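Cyclic di-GMP-binding protein XC_3703 (Xanthomonas campestris pv. campestris, PDB 5B7W) binds cyclic di-GMP to regulate virulence and biofilm formation and, without the ligand, promotes binding of a LysR-type transcriptional regulator to its target genes. Local coordinates at residues K97-K111 and V144-F156. Residues are numbered along the deposited sequence; the frame is centred on the assembly and turned at random.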
# COMPACT_ATOMS: atom_id res chain seq x y z
N LYS A 97 -1.09 -3.37 2.63
CA LYS A 97 0.00 -3.20 3.58
C LYS A 97 0.08 -1.76 4.06
O LYS A 97 0.05 -0.82 3.25
CB LYS A 97 1.33 -3.62 2.94
CG LYS A 97 1.40 -5.09 2.56
CD LYS A 97 2.70 -5.41 1.83
CE LYS A 97 2.89 -4.52 0.61
NZ LYS A 97 4.16 -4.81 -0.11
N GLN A 98 0.18 -1.58 5.37
CA GLN A 98 0.32 -0.28 6.00
C GLN A 98 1.30 -0.39 7.16
O GLN A 98 1.40 -1.44 7.81
CB GLN A 98 -1.02 0.27 6.50
CG GLN A 98 -2.14 0.26 5.47
CD GLN A 98 -3.50 -0.03 6.07
OE1 GLN A 98 -4.15 0.86 6.61
NE2 GLN A 98 -3.93 -1.28 5.97
N GLY A 99 2.03 0.69 7.42
CA GLY A 99 3.02 0.70 8.47
C GLY A 99 4.33 0.07 8.03
O GLY A 99 4.35 -0.79 7.14
N ILE A 100 5.44 0.50 8.63
CA ILE A 100 6.76 0.01 8.27
C ILE A 100 7.21 -0.97 9.34
O ILE A 100 7.56 -0.57 10.46
CB ILE A 100 7.77 1.15 8.08
CG1 ILE A 100 7.27 2.11 7.00
CG2 ILE A 100 9.13 0.60 7.70
CD1 ILE A 100 8.17 3.32 6.80
N GLU A 101 7.20 -2.26 9.01
CA GLU A 101 7.63 -3.30 9.94
C GLU A 101 9.13 -3.19 10.20
O GLU A 101 9.87 -2.51 9.49
CB GLU A 101 7.29 -4.68 9.38
CG GLU A 101 5.83 -4.86 8.98
CD GLU A 101 5.64 -5.94 7.93
OE1 GLU A 101 4.62 -5.91 7.22
OE2 GLU A 101 6.51 -6.83 7.83
N GLN A 102 9.57 -3.87 11.26
CA GLN A 102 10.98 -3.84 11.64
C GLN A 102 11.86 -4.37 10.52
O GLN A 102 13.01 -3.94 10.37
CB GLN A 102 11.20 -4.64 12.92
CG GLN A 102 11.62 -3.79 14.11
CD GLN A 102 11.54 -4.55 15.42
OE1 GLN A 102 11.82 -5.75 15.48
NE2 GLN A 102 11.17 -3.85 16.49
N LYS A 103 11.35 -5.32 9.72
CA LYS A 103 12.11 -5.83 8.59
C LYS A 103 12.39 -4.72 7.58
O LYS A 103 13.55 -4.46 7.23
CB LYS A 103 11.33 -6.97 7.93
CG LYS A 103 11.91 -7.46 6.61
CD LYS A 103 13.28 -8.09 6.81
CE LYS A 103 13.36 -9.43 6.09
NZ LYS A 103 12.67 -9.39 4.77
N GLN A 104 11.34 -4.04 7.11
CA GLN A 104 11.51 -2.99 6.11
C GLN A 104 12.18 -1.76 6.70
O GLN A 104 12.86 -1.02 5.98
CB GLN A 104 10.16 -2.63 5.50
CG GLN A 104 9.44 -3.81 4.86
CD GLN A 104 8.55 -4.57 5.83
OE1 GLN A 104 7.57 -4.03 6.34
NE2 GLN A 104 8.88 -5.82 6.08
N ALA A 105 12.00 -1.52 8.01
CA ALA A 105 12.61 -0.35 8.64
C ALA A 105 14.13 -0.46 8.64
O ALA A 105 14.83 0.48 8.23
CB ALA A 105 12.08 -0.18 10.06
N LYS A 106 14.66 -1.59 9.10
CA LYS A 106 16.11 -1.81 9.05
C LYS A 106 16.64 -1.74 7.62
O LYS A 106 17.76 -1.27 7.40
CB LYS A 106 16.46 -3.16 9.66
CG LYS A 106 16.12 -3.29 11.12
CD LYS A 106 16.01 -4.74 11.49
CE LYS A 106 15.99 -4.92 12.98
NZ LYS A 106 16.38 -6.30 13.37
N GLN A 107 15.87 -2.25 6.66
CA GLN A 107 16.22 -1.99 5.27
C GLN A 107 16.25 -0.49 4.99
O GLN A 107 17.16 -0.01 4.31
CB GLN A 107 15.25 -2.70 4.32
CG GLN A 107 15.21 -4.21 4.53
CD GLN A 107 14.33 -4.91 3.53
OE1 GLN A 107 13.91 -4.32 2.54
NE2 GLN A 107 14.01 -6.18 3.79
N LEU A 108 15.30 0.26 5.56
CA LEU A 108 15.30 1.69 5.28
C LEU A 108 16.52 2.37 5.89
O LEU A 108 17.06 3.31 5.30
CB LEU A 108 14.00 2.36 5.74
CG LEU A 108 12.84 2.14 4.78
CD1 LEU A 108 11.60 2.93 5.23
CD2 LEU A 108 13.28 2.54 3.38
N VAL A 109 16.99 1.89 7.04
CA VAL A 109 18.18 2.48 7.65
C VAL A 109 19.42 2.11 6.84
O VAL A 109 20.37 2.91 6.73
CB VAL A 109 18.29 2.05 9.12
CG1 VAL A 109 19.51 2.67 9.81
CG2 VAL A 109 17.01 2.43 9.88
N ALA A 110 19.42 0.94 6.20
CA ALA A 110 20.65 0.42 5.61
C ALA A 110 21.01 1.12 4.30
O ALA A 110 22.19 1.38 4.04
CB ALA A 110 20.56 -1.09 5.39
N LYS A 111 20.03 1.43 3.45
CA LYS A 111 20.35 2.20 2.25
C LYS A 111 20.62 3.67 2.59
O LYS A 111 21.38 4.34 1.88
CB LYS A 111 19.22 2.12 1.23
CG LYS A 111 18.77 0.73 0.81
CD LYS A 111 17.34 0.87 0.25
CE LYS A 111 16.61 -0.49 0.12
NZ LYS A 111 17.28 -1.46 -0.77
N VAL A 144 16.17 10.70 -1.71
CA VAL A 144 16.72 9.36 -1.90
C VAL A 144 15.64 8.31 -1.66
O VAL A 144 15.49 7.36 -2.44
CB VAL A 144 17.93 9.14 -0.98
CG1 VAL A 144 18.18 7.65 -0.77
CG2 VAL A 144 19.17 9.79 -1.58
N LEU A 145 14.86 8.47 -0.58
CA LEU A 145 13.84 7.48 -0.26
C LEU A 145 12.76 7.41 -1.34
O LEU A 145 12.23 6.33 -1.62
CB LEU A 145 13.22 7.79 1.10
CG LEU A 145 14.11 7.57 2.33
CD1 LEU A 145 13.45 8.13 3.58
CD2 LEU A 145 14.44 6.10 2.50
N LYS A 146 12.43 8.55 -1.94
CA LYS A 146 11.48 8.55 -3.05
C LYS A 146 11.98 7.72 -4.21
O LYS A 146 11.29 6.82 -4.71
CB LYS A 146 11.20 9.99 -3.51
CG LYS A 146 10.37 10.84 -2.56
CD LYS A 146 9.93 12.12 -3.25
CE LYS A 146 9.54 13.21 -2.26
NZ LYS A 146 8.15 13.05 -1.76
N LYS A 147 13.21 7.99 -4.67
CA LYS A 147 13.79 7.31 -5.82
C LYS A 147 14.45 5.98 -5.47
O LYS A 147 15.49 5.63 -6.04
CB LYS A 147 14.80 8.25 -6.49
CG LYS A 147 14.20 9.54 -7.03
CD LYS A 147 15.25 10.37 -7.75
CE LYS A 147 15.97 9.55 -8.82
NZ LYS A 147 15.02 9.00 -9.82
N ALA A 148 13.86 5.22 -4.56
CA ALA A 148 14.43 3.95 -4.12
C ALA A 148 13.66 2.78 -4.74
O ALA A 148 12.64 2.96 -5.41
CB ALA A 148 14.41 3.85 -2.59
N ASP A 149 14.16 1.58 -4.51
CA ASP A 149 13.53 0.35 -4.99
C ASP A 149 12.97 -0.37 -3.76
O ASP A 149 13.59 -1.29 -3.22
CB ASP A 149 14.52 -0.52 -5.76
CG ASP A 149 13.84 -1.57 -6.62
OD1 ASP A 149 13.50 -1.25 -7.78
OD2 ASP A 149 13.64 -2.70 -6.14
N PHE A 150 11.79 0.05 -3.34
CA PHE A 150 11.20 -0.40 -2.08
C PHE A 150 9.84 -1.03 -2.32
O PHE A 150 9.08 -0.60 -3.19
CB PHE A 150 11.07 0.77 -1.10
CG PHE A 150 11.00 0.35 0.33
CD1 PHE A 150 12.03 -0.38 0.90
CD2 PHE A 150 9.92 0.70 1.12
CE1 PHE A 150 11.98 -0.77 2.22
CE2 PHE A 150 9.86 0.32 2.45
CZ PHE A 150 10.89 -0.42 2.99
N GLU A 151 9.54 -2.06 -1.53
CA GLU A 151 8.30 -2.82 -1.62
C GLU A 151 7.13 -2.11 -0.95
O GLU A 151 6.07 -2.72 -0.78
CB GLU A 151 8.48 -4.20 -0.99
CG GLU A 151 8.92 -4.17 0.46
CD GLU A 151 9.16 -5.56 1.03
OE1 GLU A 151 10.34 -5.90 1.28
OE2 GLU A 151 8.18 -6.30 1.23
N LEU A 152 7.29 -0.84 -0.56
CA LEU A 152 6.25 -0.10 0.12
C LEU A 152 6.16 1.34 -0.37
O LEU A 152 7.20 1.99 -0.59
CB LEU A 152 6.44 -0.07 1.64
CG LEU A 152 5.73 -1.10 2.52
CD1 LEU A 152 6.52 -2.39 2.62
CD2 LEU A 152 5.44 -0.54 3.91
N PRO A 153 4.95 1.86 -0.52
CA PRO A 153 4.80 3.31 -0.72
C PRO A 153 5.21 4.07 0.53
O PRO A 153 4.89 3.68 1.65
CB PRO A 153 3.30 3.47 -1.01
CG PRO A 153 2.82 2.09 -1.37
CD PRO A 153 3.66 1.16 -0.58
N LEU A 154 5.93 5.16 0.32
CA LEU A 154 6.45 5.98 1.41
C LEU A 154 5.84 7.38 1.34
O LEU A 154 5.80 7.98 0.26
CB LEU A 154 7.97 6.07 1.36
CG LEU A 154 8.76 4.76 1.51
CD1 LEU A 154 10.25 5.04 1.52
CD2 LEU A 154 8.33 4.02 2.77
N GLN A 155 5.38 7.87 2.48
CA GLN A 155 5.01 9.27 2.65
C GLN A 155 5.84 9.85 3.79
O GLN A 155 6.51 9.14 4.54
CB GLN A 155 3.51 9.42 2.94
CG GLN A 155 2.60 8.72 1.94
CD GLN A 155 2.26 7.32 2.37
OE1 GLN A 155 1.85 7.08 3.51
NE2 GLN A 155 2.42 6.36 1.46
N PHE A 156 5.79 11.18 3.91
CA PHE A 156 6.62 11.88 4.88
C PHE A 156 5.81 13.00 5.52
O PHE A 156 5.18 13.79 4.81
CB PHE A 156 7.88 12.44 4.21
CG PHE A 156 8.57 11.47 3.29
CD1 PHE A 156 9.52 10.59 3.78
CD2 PHE A 156 8.25 11.43 1.94
CE1 PHE A 156 10.14 9.69 2.94
CE2 PHE A 156 8.87 10.53 1.10
CZ PHE A 156 9.82 9.66 1.59
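Phe150 reaches helix 102-114 with Leu108 CD2 over one face of its ring, 3.9 Å from the ring centroid and 17° off the normal, a CH-pi contact. With CG anti to its backbone N, the ring extends until CZ lies 3.4 Å from CB of Gln104, one turn earlier. The Gln104 amide, turned 44° from the ring plane, bends back at chi2 to Glu101, the N-cap: its OE1 accepts from Glu101 N (3.2 Å) and its NE2 donates to Glu101 OE2 (3.1 Å), the latter met from above the carboxylate plane. These two bonds fix the amide, and Gln104 CG packs at 3.9 Å on Leu152 CD1. Leu108 CD2 also meets Leu145 CD2 (3.8 Å); before the helix, the side chains of Ile100 and Leu154 cross at about a right angle through CD1 and CD2. In the loop before the helix, Lys97 NZ donates to Glu151 O (2.9 Å) nearly in line with its C=O (162°), tying the linker to the 147-154 loop. Val6 touches Ile100, Leu145 and Leu154, and Leu128 touches Leu108. The loop from helix 135-146 to edge strand 155-160 thus packs against helix 102-114, on the helix-covered side of the four-stranded sheet of the RRM-like domain I.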